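Local coordinates for protein structure-specific endonuclease subunit SLX1 (PDB 4XLG) that probably acts as the catalytic subunit of the SLX1-SLX4 endonuclease, nicking branched DNA close to its junctions during repair and recombination, at residues A64-F69 and L76-A81; P8-C13 and P31-R36; F25-T30 and H80-G85; M113-L118 and E139-D144. The protein carries 1 engineered substitution. All coordinates share one frame; numbering follows the deposited sequence. Where two conformers were deposited one is given.

Contact 1. Residues A64-F69 and L76-A81; sequences AIVYGF and LQFQHA. Engineered in segment 76-81: Q79 (natural residue Glu).
The backbones carrying F69 and F78 stay well apart, 9.1 Å between the CA atoms of these two residues, which are the nearest across the contact. One belongs to the loop that follows strand 60-67, the other to helix 72-84, and the side chains span the gap. The two phenyl rings form an offset edge-to-face pair, with centroids 5.3 Å apart and planes inclined at 62°. F69 supplies the edge: its CZ comes within 3.5 Å of F78 CG, and CE1 rests equally close to F78 CB. F78 has CG anti to the backbone N (chi1 -168°), which extends the ring across the gap, where one face meets the F69 edge. V66 meets the far end of that same ring more loosely, with CG1 4.2 Å from F78 CZ. Buried and apolar, this is helix-on-sheet packing within the GIY-YIG domain. F123 makes a further edge-to-face pair with F78, L117 of helix 107-118 packs against it, and C13 of strand 12-18 touches both phenylalanines.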
loop_
_atom_site.group_PDB
_atom_site.type_symbol
_atom_site.label_atom_id
_atom_site.label_comp_id
_atom_site.label_asym_id
_atom_site.label_seq_id
_atom_site.Cartn_x
_atom_site.Cartn_y
_atom_site.Cartn_z
ATOM N N ALA B 64 -9.995 -10.453 -7.241
ATOM C CA ALA B 64 -9.778 -9.225 -6.449
ATOM C C ALA B 64 -8.295 -8.963 -6.330
ATOM O O ALA B 64 -7.483 -9.890 -6.389
ATOM C CB ALA B 64 -10.397 -9.335 -5.028
ATOM N N ILE B 65 -7.943 -7.694 -6.134
ATOM C CA ILE B 65 -6.545 -7.404 -5.838
ATOM C C ILE B 65 -6.548 -6.178 -4.890
ATOM O O ILE B 65 -7.368 -5.265 -5.051
ATOM C CB ILE B 65 -5.701 -7.163 -7.127
ATOM C CG1 ILE B 65 -4.187 -7.047 -6.775
ATOM C CG2 ILE B 65 -6.206 -5.908 -7.945
ATOM C CD1 ILE B 65 -3.345 -7.186 -8.126
ATOM N N VAL B 66 -5.668 -6.217 -3.902
ATOM C CA VAL B 66 -5.463 -5.106 -2.972
ATOM C C VAL B 66 -4.165 -4.479 -3.419
ATOM O O VAL B 66 -3.153 -5.190 -3.513
ATOM C CB VAL B 66 -5.338 -5.602 -1.531
ATOM C CG1 VAL B 66 -4.990 -4.436 -0.509
ATOM C CG2 VAL B 66 -6.660 -6.353 -1.099
ATOM N N TYR B 67 -4.171 -3.179 -3.717
ATOM C CA TYR B 67 -2.910 -2.590 -4.178
ATOM C C TYR B 67 -2.729 -1.217 -3.510
ATOM O O TYR B 67 -3.539 -0.820 -2.655
ATOM C CB TYR B 67 -2.876 -2.505 -5.726
ATOM C CG TYR B 67 -3.900 -1.567 -6.355
ATOM C CD1 TYR B 67 -5.233 -1.962 -6.540
ATOM C CD2 TYR B 67 -3.509 -0.285 -6.797
ATOM C CE1 TYR B 67 -6.161 -1.111 -7.128
ATOM C CE2 TYR B 67 -4.451 0.576 -7.395
ATOM C CZ TYR B 67 -5.770 0.138 -7.567
ATOM O OH TYR B 67 -6.681 0.996 -8.142
ATOM N N GLY B 68 -1.632 -0.560 -3.827
ATOM C CA GLY B 68 -1.284 0.709 -3.151
ATOM C C GLY B 68 -0.219 0.511 -2.079
ATOM O O GLY B 68 0.030 1.433 -1.284
ATOM N N PHE B 69 0.415 -0.673 -2.024
ATOM C CA PHE B 69 1.417 -0.939 -0.984
ATOM C C PHE B 69 2.650 -0.057 -1.123
ATOM O O PHE B 69 3.089 0.205 -2.233
ATOM C CB PHE B 69 1.848 -2.402 -1.023
ATOM C CG PHE B 69 0.752 -3.333 -0.538
ATOM C CD1 PHE B 69 0.546 -3.481 0.829
ATOM C CD2 PHE B 69 -0.094 -3.978 -1.430
ATOM C CE1 PHE B 69 -0.480 -4.291 1.328
ATOM C CE2 PHE B 69 -1.118 -4.803 -0.947
ATOM C CZ PHE B 69 -1.309 -4.972 0.441
ATOM N N LEU B 76 4.164 -8.192 0.869
ATOM C CA LEU B 76 4.404 -9.585 1.322
ATOM C C LEU B 76 3.884 -9.796 2.744
ATOM O O LEU B 76 3.382 -10.863 3.101
ATOM C CB LEU B 76 5.919 -9.897 1.303
ATOM C CG LEU B 76 6.480 -10.039 -0.120
ATOM C CD1 LEU B 76 8.034 -10.036 -0.147
ATOM C CD2 LEU B 76 5.894 -11.296 -0.768
ATOM N N GLN B 77 4.058 -8.796 3.592
ATOM C CA GLN B 77 3.473 -8.887 4.937
ATOM C C GLN B 77 1.970 -9.116 4.876
ATOM O O GLN B 77 1.444 -9.961 5.627
ATOM C CB GLN B 77 3.760 -7.631 5.767
ATOM C CG GLN B 77 5.224 -7.479 6.092
ATOM C CD GLN B 77 5.498 -6.132 6.722
ATOM O OE1 GLN B 77 5.275 -5.093 6.111
ATOM N NE2 GLN B 77 5.931 -6.149 7.969
ATOM N N PHE B 78 1.297 -8.357 4.020
ATOM C CA PHE B 78 -0.164 -8.525 3.839
ATOM C C PHE B 78 -0.472 -9.893 3.279
ATOM O O PHE B 78 -1.330 -10.622 3.778
ATOM C CB PHE B 78 -0.691 -7.435 2.891
ATOM C CG PHE B 78 -2.169 -7.336 2.857
ATOM C CD1 PHE B 78 -2.905 -8.138 1.996
ATOM C CD2 PHE B 78 -2.820 -6.388 3.616
ATOM C CE1 PHE B 78 -4.300 -8.008 1.921
ATOM C CE2 PHE B 78 -4.204 -6.256 3.558
ATOM C CZ PHE B 78 -4.953 -7.079 2.706
ATOM N N GLN B 79 0.265 -10.260 2.242
ATOM C CA GLN B 79 0.031 -11.582 1.623
ATOM C C GLN B 79 0.174 -12.721 2.632
ATOM O O GLN B 79 -0.661 -13.625 2.702
ATOM C CB GLN B 79 1.036 -11.802 0.485
ATOM C CG GLN B 79 0.806 -13.196 -0.227
ATOM C CD GLN B 79 2.037 -13.628 -0.913
ATOM O OE1 GLN B 79 2.686 -12.836 -1.568
ATOM N NE2 GLN B 79 2.424 -14.877 -0.721
ATOM N N HIS B 80 1.249 -12.692 3.402
ATOM C CA HIS B 80 1.467 -13.787 4.335
ATOM C C HIS B 80 0.415 -13.791 5.431
ATOM O O HIS B 80 -0.005 -14.851 5.873
ATOM C CB HIS B 80 2.900 -13.686 4.910
ATOM C CG HIS B 80 3.950 -13.911 3.865
ATOM N ND1 HIS B 80 5.233 -13.416 3.965
ATOM C CD2 HIS B 80 3.888 -14.558 2.672
ATOM C CE1 HIS B 80 5.918 -13.754 2.885
ATOM N NE2 HIS B 80 5.128 -14.450 2.087
ATOM N N ALA B 81 -0.005 -12.608 5.880
ATOM C CA ALA B 81 -1.038 -12.543 6.928
ATOM C C ALA B 81 -2.377 -13.104 6.374
ATOM O O ALA B 81 -3.115 -13.838 7.071
ATOM C CB ALA B 81 -1.195 -11.094 7.388
#

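Contact 2. Residues P8-C13 and P31-R36; sequences PDFYGC and PNPVRR
P31, just past the end of strand 25-30, meets both the carbonyl of F10 and the ring of Y11, residues that lead into G12-C13-Y14, which corresponds to the GIY motif of the GIY-YIG domain. Its CA lies 3.3 Å from F10 O in a CA-H...O contact, while its pyrrolidine runs alongside the Y11 side chain. P31 N sits 3.8 Å above the plane of the phenol ring, over its centre, and CD approaches Y11 CZ to 3.7 Å. N32 follows as the N-cap of helix 33-41. Its OD1 accepts from R35 N in a nearly straight bond of 3.0 Å (174° at the hydrogen), although this donor stands well above the carbonyl plane; the bond from V34 N is weak. P33, in the first turn, meets F10 from the opposite direction, with CD 3.7 Å from F10 CE1. Having CG anti to the backbone N (chi1 -173°) carries the F10 ring to P33. R36 gives NH2 to S29 O and Y14 OH. Across the segments the chemistry is therefore proline against aromatic: packing and weak C-H contacts bring the start of helix 33-41 against the loop that leads into strand 12-18, while polar capping is met within 31-36.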
loop_
_atom_site.group_PDB
_atom_site.type_symbol
_atom_site.label_atom_id
_atom_site.label_comp_id
_atom_site.label_asym_id
_atom_site.label_seq_id
_atom_site.Cartn_x
_atom_site.Cartn_y
_atom_site.Cartn_z
ATOM N N PRO B 8 6.528 1.443 -4.959
ATOM C CA PRO B 8 6.245 0.810 -6.271
ATOM C C PRO B 8 5.189 1.533 -7.044
ATOM O O PRO B 8 4.207 2.048 -6.468
ATOM C CB PRO B 8 5.687 -0.599 -5.913
ATOM C CG PRO B 8 6.367 -0.882 -4.541
ATOM C CD PRO B 8 6.392 0.505 -3.825
ATOM N N ASP B 9 5.389 1.585 -8.362
ATOM C CA ASP B 9 4.326 2.072 -9.233
ATOM C C ASP B 9 3.061 1.258 -9.037
ATOM O O ASP B 9 1.970 1.794 -9.065
ATOM C CB ASP B 9 4.774 2.000 -10.724
ATOM C CG ASP B 9 6.034 2.823 -10.973
ATOM O OD1 ASP B 9 6.304 3.828 -10.238
ATOM O OD2 ASP B 9 6.808 2.461 -11.860
ATOM N N PHE B 10 3.223 -0.054 -8.945
ATOM C CA PHE B 10 2.116 -0.945 -8.658
ATOM C C PHE B 10 2.616 -2.131 -7.881
ATOM O O PHE B 10 3.608 -2.742 -8.264
ATOM C CB PHE B 10 1.453 -1.444 -9.981
ATOM C CG PHE B 10 0.175 -2.257 -9.727
ATOM C CD1 PHE B 10 0.220 -3.627 -9.433
ATOM C CD2 PHE B 10 -1.033 -1.594 -9.704
ATOM C CE1 PHE B 10 -0.992 -4.363 -9.130
ATOM C CE2 PHE B 10 -2.268 -2.309 -9.445
ATOM C CZ PHE B 10 -2.230 -3.685 -9.161
ATOM N N TYR B 11 1.956 -2.474 -6.772
ATOM C CA TYR B 11 2.317 -3.740 -6.134
ATOM C C TYR B 11 1.010 -4.185 -5.492
ATOM O O TYR B 11 0.404 -3.414 -4.716
ATOM C CB TYR B 11 3.463 -3.577 -5.079
ATOM C CG TYR B 11 4.393 -4.789 -5.109
ATOM C CD1 TYR B 11 3.934 -6.070 -4.624
ATOM C CD2 TYR B 11 5.639 -4.705 -5.693
ATOM C CE1 TYR B 11 4.780 -7.203 -4.719
ATOM C CE2 TYR B 11 6.479 -5.807 -5.774
ATOM C CZ TYR B 11 6.017 -7.045 -5.305
ATOM O OH TYR B 11 6.873 -8.122 -5.416
ATOM N N GLY B 12 0.574 -5.411 -5.786
ATOM C CA GLY B 12 -0.748 -5.788 -5.316
ATOM C C GLY B 12 -0.720 -7.219 -4.796
ATOM O O GLY B 12 0.106 -8.040 -5.208
ATOM N N CYS B 13 -1.633 -7.483 -3.869
ATOM C CA CYS B 13 -1.884 -8.843 -3.358
ATOM C C CYS B 13 -3.213 -9.306 -3.932
ATOM O O CYS B 13 -4.233 -8.681 -3.672
ATOM C CB CYS B 13 -2.010 -8.874 -1.835
ATOM S SG CYS B 13 -0.492 -8.602 -0.937
ATOM N N PRO B 31 4.196 -7.146 -8.741
ATOM C CA PRO B 31 4.223 -5.784 -9.319
ATOM C C PRO B 31 3.539 -5.734 -10.706
ATOM O O PRO B 31 3.414 -4.637 -11.257
ATOM C CB PRO B 31 5.737 -5.488 -9.465
ATOM C CG PRO B 31 6.319 -6.841 -9.795
ATOM C CD PRO B 31 5.501 -7.842 -8.877
ATOM N N ASN B 32 3.168 -6.887 -11.285
ATOM C CA ASN B 32 2.563 -6.916 -12.610
ATOM C C ASN B 32 1.564 -8.079 -12.628
ATOM O O ASN B 32 1.939 -9.211 -12.911
ATOM C CB ASN B 32 3.606 -7.091 -13.725
ATOM C CG ASN B 32 2.993 -7.076 -15.119
ATOM O OD1 ASN B 32 1.793 -7.320 -15.291
ATOM N ND2 ASN B 32 3.817 -6.825 -16.116
ATOM N N PRO B 33 0.313 -7.757 -12.370
ATOM C CA PRO B 33 -0.712 -8.814 -12.243
ATOM C C PRO B 33 -1.074 -9.430 -13.591
ATOM O O PRO B 33 -1.578 -10.580 -13.591
ATOM C CB PRO B 33 -1.917 -8.074 -11.612
ATOM C CG PRO B 33 -1.770 -6.613 -12.166
ATOM C CD PRO B 33 -0.227 -6.401 -12.137
ATOM N N VAL B 34 -0.851 -8.718 -14.713
ATOM C CA VAL B 34 -1.179 -9.293 -16.008
ATOM C C VAL B 34 -0.187 -10.431 -16.339
ATOM O O VAL B 34 -0.578 -11.572 -16.662
ATOM C CB VAL B 34 -1.137 -8.202 -17.149
ATOM C CG1 VAL B 34 -1.493 -8.905 -18.474
ATOM C CG2 VAL B 34 -2.172 -7.074 -16.777
ATOM N N ARG B 35 1.123 -10.092 -16.233
ATOM C CA ARG B 35 2.161 -11.069 -16.482
ATOM C C ARG B 35 2.012 -12.263 -15.491
ATOM O O ARG B 35 2.129 -13.454 -15.873
ATOM C CB ARG B 35 3.522 -10.406 -16.300
ATOM C CG ARG B 35 4.672 -11.361 -16.599
ATOM C CD ARG B 35 5.985 -10.533 -16.662
ATOM N NE ARG B 35 6.978 -11.488 -17.128
ATOM C CZ ARG B 35 7.639 -12.279 -16.290
ATOM N NH1 ARG B 35 8.510 -13.177 -16.759
ATOM N NH2 ARG B 35 7.447 -12.118 -14.976
ATOM N N ARG B 36 1.709 -11.910 -14.248
ATOM C CA ARG B 36 1.581 -12.970 -13.206
ATOM C C ARG B 36 0.426 -13.897 -13.516
ATOM O O ARG B 36 0.539 -15.124 -13.387
ATOM C CB ARG B 36 1.375 -12.356 -11.842
ATOM C CG ARG B 36 1.162 -13.411 -10.684
ATOM C CD ARG B 36 2.344 -14.380 -10.566
ATOM N NE ARG B 36 3.574 -13.643 -10.256
ATOM C CZ ARG B 36 3.846 -13.141 -9.061
ATOM N NH1 ARG B 36 4.961 -12.416 -8.908
ATOM N NH2 ARG B 36 3.078 -13.404 -8.000
#

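Contact 3. Residues F25-T30 and H80-G85; sequences FYIGST and HAWQHG
This is a helix-on-sheet contact in the GIY-YIG domain, where I27, the middle residue of the YIG motif on edge strand 25-30, packs against W82 and Q83 in the last turns of helix 72-84. In I27, CG2 lies anti to the backbone N and CG1 anti to the carbonyl carbon (chi1 -70°), which spreads the two branches over different rings of the indole. CD1, beyond CG1, makes a CH-pi contact 3.6 Å from the centroid of the five-membered ring of W82, 3° off its normal; CG2 reaches W82 CE3 at 3.7 Å. Q83 slides past I27 in the opposite direction, its CG 3.8 Å from I27 CB. A water accepts from I27 N at 2.9 Å and, weakly, from Q83 NE2. Q83 OE1 accepts from NE2 of the engineered Q79. The bond from W82 NE1 to K110 O probably restricts rotation of the indole, consistent with a face staying turned to I27. The grip is thus chiefly apolar, and a single water joins the strand backbone to the exposed glutamine.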
loop_
_atom_site.group_PDB
_atom_site.type_symbol
_atom_site.label_atom_id
_atom_site.label_comp_id
_atom_site.label_asym_id
_atom_site.label_seq_id
_atom_site.Cartn_x
_atom_site.Cartn_y
_atom_site.Cartn_z
ATOM N N PHE B 25 -8.658 -21.711 -4.480
ATOM C CA PHE B 25 -8.183 -20.308 -4.438
ATOM C C PHE B 25 -6.674 -20.253 -4.355
ATOM O O PHE B 25 -6.021 -21.242 -3.928
ATOM C CB PHE B 25 -8.787 -19.608 -3.177
ATOM C CG PHE B 25 -10.301 -19.558 -3.206
ATOM C CD1 PHE B 25 -10.928 -18.535 -3.907
ATOM C CD2 PHE B 25 -11.072 -20.536 -2.579
ATOM C CE1 PHE B 25 -12.329 -18.470 -4.003
ATOM C CE2 PHE B 25 -12.496 -20.485 -2.666
ATOM C CZ PHE B 25 -13.108 -19.456 -3.377
ATOM N N TYR B 26 -6.132 -19.071 -4.647
ATOM C CA TYR B 26 -4.698 -18.875 -4.567
ATOM C C TYR B 26 -4.476 -17.446 -4.183
ATOM O O TYR B 26 -5.121 -16.565 -4.755
ATOM C CB TYR B 26 -4.047 -19.166 -5.917
ATOM C CG TYR B 26 -2.532 -19.117 -5.837
ATOM C CD1 TYR B 26 -1.857 -17.923 -6.039
ATOM C CD2 TYR B 26 -1.795 -20.259 -5.625
ATOM C CE1 TYR B 26 -0.459 -17.853 -5.944
ATOM C CE2 TYR B 26 -0.394 -20.207 -5.548
ATOM C CZ TYR B 26 0.247 -18.999 -5.745
ATOM O OH TYR B 26 1.603 -18.921 -5.684
ATOM N N ILE B 27 -3.533 -17.209 -3.274
ATOM C CA ILE B 27 -3.207 -15.808 -2.949
ATOM C C ILE B 27 -1.740 -15.521 -3.250
ATOM O O ILE B 27 -0.860 -16.334 -2.854
ATOM C CB ILE B 27 -3.467 -15.548 -1.432
ATOM C CG1 ILE B 27 -4.984 -15.564 -1.180
ATOM C CG2 ILE B 27 -2.862 -14.146 -0.966
ATOM C CD1 ILE B 27 -5.299 -15.746 0.357
ATOM N N GLY B 28 -1.435 -14.395 -3.916
ATOM C CA GLY B 28 -0.006 -14.072 -4.095
ATOM C C GLY B 28 0.159 -12.567 -4.177
ATOM O O GLY B 28 -0.783 -11.823 -3.920
ATOM N N SER B 29 1.377 -12.104 -4.485
ATOM C CA SER B 29 1.588 -10.664 -4.605
ATOM C C SER B 29 2.483 -10.438 -5.798
ATOM O O SER B 29 3.284 -11.318 -6.162
ATOM C CB SER B 29 2.230 -10.062 -3.325
ATOM O OG SER B 29 3.468 -10.683 -3.004
ATOM N N THR B 30 2.342 -9.266 -6.410
ATOM C CA THR B 30 3.078 -9.016 -7.663
ATOM C C THR B 30 3.150 -7.524 -8.018
ATOM O O THR B 30 2.209 -6.795 -7.753
ATOM C CB THR B 30 2.382 -9.766 -8.891
ATOM O OG1 THR B 30 3.163 -9.580 -10.083
ATOM C CG2 THR B 30 0.930 -9.287 -9.113
ATOM N N HIS B 80 1.249 -12.692 3.402
ATOM C CA HIS B 80 1.467 -13.787 4.335
ATOM C C HIS B 80 0.415 -13.791 5.431
ATOM O O HIS B 80 -0.005 -14.851 5.873
ATOM C CB HIS B 80 2.900 -13.686 4.910
ATOM C CG HIS B 80 3.950 -13.911 3.865
ATOM N ND1 HIS B 80 5.233 -13.416 3.965
ATOM C CD2 HIS B 80 3.888 -14.558 2.672
ATOM C CE1 HIS B 80 5.918 -13.754 2.885
ATOM N NE2 HIS B 80 5.128 -14.450 2.087
ATOM N N ALA B 81 -0.005 -12.608 5.880
ATOM C CA ALA B 81 -1.038 -12.543 6.928
ATOM C C ALA B 81 -2.377 -13.104 6.374
ATOM O O ALA B 81 -3.115 -13.838 7.071
ATOM C CB ALA B 81 -1.195 -11.094 7.388
ATOM N N TRP B 82 -2.664 -12.717 5.146
ATOM C CA TRP B 82 -3.903 -13.114 4.470
ATOM C C TRP B 82 -3.913 -14.655 4.322
ATOM O O TRP B 82 -4.915 -15.328 4.637
ATOM C CB TRP B 82 -3.979 -12.388 3.118
ATOM C CG TRP B 82 -5.300 -12.563 2.374
ATOM C CD1 TRP B 82 -6.443 -13.195 2.818
ATOM C CD2 TRP B 82 -5.597 -12.009 1.107
ATOM N NE1 TRP B 82 -7.439 -13.068 1.843
ATOM C CE2 TRP B 82 -6.937 -12.337 0.798
ATOM C CE3 TRP B 82 -4.844 -11.258 0.179
ATOM C CZ2 TRP B 82 -7.532 -11.989 -0.419
ATOM C CZ3 TRP B 82 -5.444 -10.875 -1.015
ATOM C CH2 TRP B 82 -6.786 -11.242 -1.296
ATOM N N GLN B 83 -2.796 -15.228 3.880
ATOM C CA GLN B 83 -2.679 -16.699 3.798
ATOM C C GLN B 83 -2.712 -17.397 5.132
ATOM O O GLN B 83 -3.206 -18.513 5.212
ATOM C CB GLN B 83 -1.381 -17.097 3.085
ATOM C CG GLN B 83 -1.395 -16.639 1.610
ATOM C CD GLN B 83 -0.048 -16.862 0.915
ATOM O OE1 GLN B 83 1.019 -16.475 1.429
ATOM N NE2 GLN B 83 -0.089 -17.555 -0.225
ATOM N N HIS B 84 -2.186 -16.789 6.192
ATOM C CA HIS B 84 -2.096 -17.493 7.462
ATOM C C HIS B 84 -3.472 -17.492 8.104
ATOM O O HIS B 84 -3.841 -18.449 8.798
ATOM C CB HIS B 84 -1.077 -16.871 8.413
ATOM N N GLY B 85 -4.242 -16.439 7.847
ATOM C CA GLY B 85 -5.643 -16.401 8.235
ATOM C C GLY B 85 -5.837 -15.814 9.606
ATOM O O GLY B 85 -4.865 -15.444 10.240
HETATM O O HOH W 1 -2.725 -19.303 -1.493
#

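Contact 4. Residues M113-L118 and E139-D144; sequences MITSLL and EIWKND
A helix-helix contact joins helix 107-118 to the C-terminal end of helix 135-143 through one polar pair, T115 and W141, over a face of the main sheet, at strand 129-132. Their CA atoms are 8.6 Å apart, the shortest such spacing between the two segments. W141 NE1 donates to T115 OG1 over 2.7 Å, but the bond is bent: the angle at the hydrogen is 132°, and the hydroxyl lies 32° out of the indole plane. W141 has CG anti to its backbone N, which throws the indole across to the neighbouring helix. On T115 the chi1 of -52° places OG1, not CG2, at the indole N-H. Around the pair, L111 and L130 pack on W141, and F132 meets its ring obliquely. D144 leaves the helix with positive phi, and its carboxylate accepts from V148 N and S149 N, tying it to the following loop. The T115 hydroxyl has two partners, the indole N-H and a water. That water lies 2.7 Å from T115 OG1 and donates a weak hydrogen bond to D144 OD1.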
loop_
_atom_site.group_PDB
_atom_site.type_symbol
_atom_site.label_atom_id
_atom_site.label_comp_id
_atom_site.label_asym_id
_atom_site.label_seq_id
_atom_site.Cartn_x
_atom_site.Cartn_y
_atom_site.Cartn_z
ATOM N N MET B 113 -10.980 -11.926 5.684
ATOM C CA MET B 113 -9.580 -11.679 6.062
ATOM C C MET B 113 -9.109 -10.352 5.473
ATOM O O MET B 113 -8.299 -9.640 6.098
ATOM C CB MET B 113 -8.647 -12.805 5.599
ATOM C CG MET B 113 -8.617 -14.012 6.552
ATOM S SD MET B 113 -8.012 -13.471 8.189
ATOM C CE MET B 113 -6.448 -12.682 7.811
ATOM N N ILE B 114 -9.598 -10.003 4.277
ATOM C CA ILE B 114 -9.187 -8.710 3.704
ATOM C C ILE B 114 -9.613 -7.578 4.627
ATOM O O ILE B 114 -8.842 -6.688 4.962
ATOM C CB ILE B 114 -9.813 -8.446 2.313
ATOM C CG1 ILE B 114 -9.397 -9.559 1.352
ATOM C CG2 ILE B 114 -9.333 -7.030 1.792
ATOM C CD1 ILE B 114 -10.132 -9.533 -0.037
ATOM N N THR B 115 -10.877 -7.591 5.003
ATOM C CA THR B 115 -11.364 -6.513 5.852
ATOM C C THR B 115 -10.615 -6.469 7.182
ATOM O O THR B 115 -10.224 -5.393 7.625
ATOM C CB THR B 115 -12.873 -6.650 6.119
ATOM O OG1 THR B 115 -13.525 -6.787 4.846
ATOM C CG2 THR B 115 -13.392 -5.402 6.857
ATOM N N SER B 116 -10.397 -7.634 7.794
ATOM C CA SER B 116 -9.668 -7.671 9.051
ATOM C C SER B 116 -8.295 -7.037 8.949
ATOM O O SER B 116 -7.870 -6.315 9.861
ATOM C CB SER B 116 -9.544 -9.100 9.549
ATOM O OG SER B 116 -10.847 -9.574 9.824
ATOM N N LEU B 117 -7.595 -7.314 7.868
ATOM C CA LEU B 117 -6.263 -6.708 7.683
ATOM C C LEU B 117 -6.319 -5.203 7.374
ATOM O O LEU B 117 -5.504 -4.450 7.865
ATOM C CB LEU B 117 -5.508 -7.437 6.561
ATOM C CG LEU B 117 -5.125 -8.888 6.942
ATOM C CD1 LEU B 117 -4.556 -9.603 5.701
ATOM C CD2 LEU B 117 -4.154 -8.958 8.111
ATOM N N LEU B 118 -7.287 -4.772 6.571
ATOM C CA LEU B 118 -7.431 -3.360 6.274
ATOM C C LEU B 118 -7.804 -2.565 7.544
ATOM O O LEU B 118 -7.513 -1.376 7.634
ATOM C CB LEU B 118 -8.473 -3.135 5.179
ATOM C CG LEU B 118 -8.171 -3.724 3.822
ATOM C CD1 LEU B 118 -9.386 -3.564 2.892
ATOM C CD2 LEU B 118 -6.900 -3.050 3.194
ATOM N N GLU B 139 -20.054 -8.550 -4.079
ATOM C CA GLU B 139 -21.286 -8.580 -3.308
ATOM C C GLU B 139 -21.128 -9.439 -2.053
ATOM O O GLU B 139 -21.645 -9.087 -0.988
ATOM C CB GLU B 139 -22.444 -9.098 -4.159
ATOM C CG GLU B 139 -22.938 -8.111 -5.201
ATOM C CD GLU B 139 -24.128 -8.648 -5.971
ATOM O OE1 GLU B 139 -24.987 -9.324 -5.360
ATOM O OE2 GLU B 139 -24.202 -8.406 -7.185
ATOM N N ILE B 140 -20.421 -10.559 -2.179
ATOM C CA ILE B 140 -20.188 -11.409 -1.006
ATOM C C ILE B 140 -19.330 -10.648 0.009
ATOM O O ILE B 140 -19.589 -10.682 1.207
ATOM C CB ILE B 140 -19.470 -12.727 -1.367
ATOM C CG1 ILE B 140 -20.390 -13.647 -2.189
ATOM C CG2 ILE B 140 -18.981 -13.413 -0.087
ATOM C CD1 ILE B 140 -19.646 -14.819 -2.837
ATOM N N TRP B 141 -18.324 -9.928 -0.484
ATOM C CA TRP B 141 -17.491 -9.141 0.438
ATOM C C TRP B 141 -18.328 -8.075 1.144
ATOM O O TRP B 141 -18.250 -7.884 2.376
ATOM C CB TRP B 141 -16.301 -8.489 -0.293
ATOM C CG TRP B 141 -15.529 -7.510 0.622
ATOM C CD1 TRP B 141 -14.550 -7.845 1.536
ATOM C CD2 TRP B 141 -15.695 -6.092 0.726
ATOM N NE1 TRP B 141 -14.114 -6.721 2.198
ATOM C CE2 TRP B 141 -14.794 -5.634 1.725
ATOM C CE3 TRP B 141 -16.508 -5.157 0.069
ATOM C CZ2 TRP B 141 -14.675 -4.283 2.066
ATOM C CZ3 TRP B 141 -16.402 -3.828 0.436
ATOM C CH2 TRP B 141 -15.495 -3.406 1.414
ATOM N N LYS B 142 -19.161 -7.394 0.369
ATOM C CA LYS B 142 -19.978 -6.320 0.918
ATOM C C LYS B 142 -20.986 -6.847 1.918
ATOM O O LYS B 142 -21.287 -6.179 2.930
ATOM C CB LYS B 142 -20.679 -5.592 -0.219
ATOM C CG LYS B 142 -20.975 -4.144 0.063
ATOM C CD LYS B 142 -20.901 -3.346 -1.234
ATOM C CE LYS B 142 -21.909 -3.871 -2.249
ATOM N NZ LYS B 142 -21.948 -3.032 -3.477
ATOM N N ASN B 143 -21.511 -8.040 1.648
ATOM C CA ASN B 143 -22.487 -8.637 2.563
ATOM C C ASN B 143 -21.894 -8.849 3.949
ATOM O O ASN B 143 -22.634 -8.825 4.947
ATOM C CB ASN B 143 -22.999 -9.956 2.019
ATOM C CG ASN B 143 -24.014 -9.769 0.906
ATOM O OD1 ASN B 143 -24.614 -8.704 0.774
ATOM N ND2 ASN B 143 -24.205 -10.810 0.092
ATOM N N ASP B 144 -20.573 -9.061 4.002
ATOM C CA ASP B 144 -19.816 -9.026 5.257
ATOM C C ASP B 144 -20.493 -9.933 6.284
ATOM O O ASP B 144 -20.915 -9.476 7.341
ATOM C CB ASP B 144 -19.706 -7.579 5.767
ATOM C CG ASP B 144 -18.828 -7.442 6.996
ATOM O OD1 ASP B 144 -17.939 -8.297 7.179
ATOM O OD2 ASP B 144 -19.029 -6.471 7.777
HETATM O O HOH W 2 -16.037 -7.687 5.414
#

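From the N terminus, strand 12-18 and strand 25-30 run before contact 2 closes the first loop, bringing the start of helix 33-41 back to residues 8-13. Contact 3 opens inside that loop, at 25-30, and closes far beyond it at 80-85, so contacts 2 and 3 cross. Contact 1 is a short loop that opens inside the span of contact 3 and ends on the same part of helix 72-84, sharing H80 and A81. Contact 4 follows in series and ties helix 107-118 to helix 135-143. Contacts 1, 2 and 3 meet on one sheet, where V66 O pairs with C13 N and G12 O with T30 N. I114 touches V66 and W82, linking contact 4 to contacts 1 and 3.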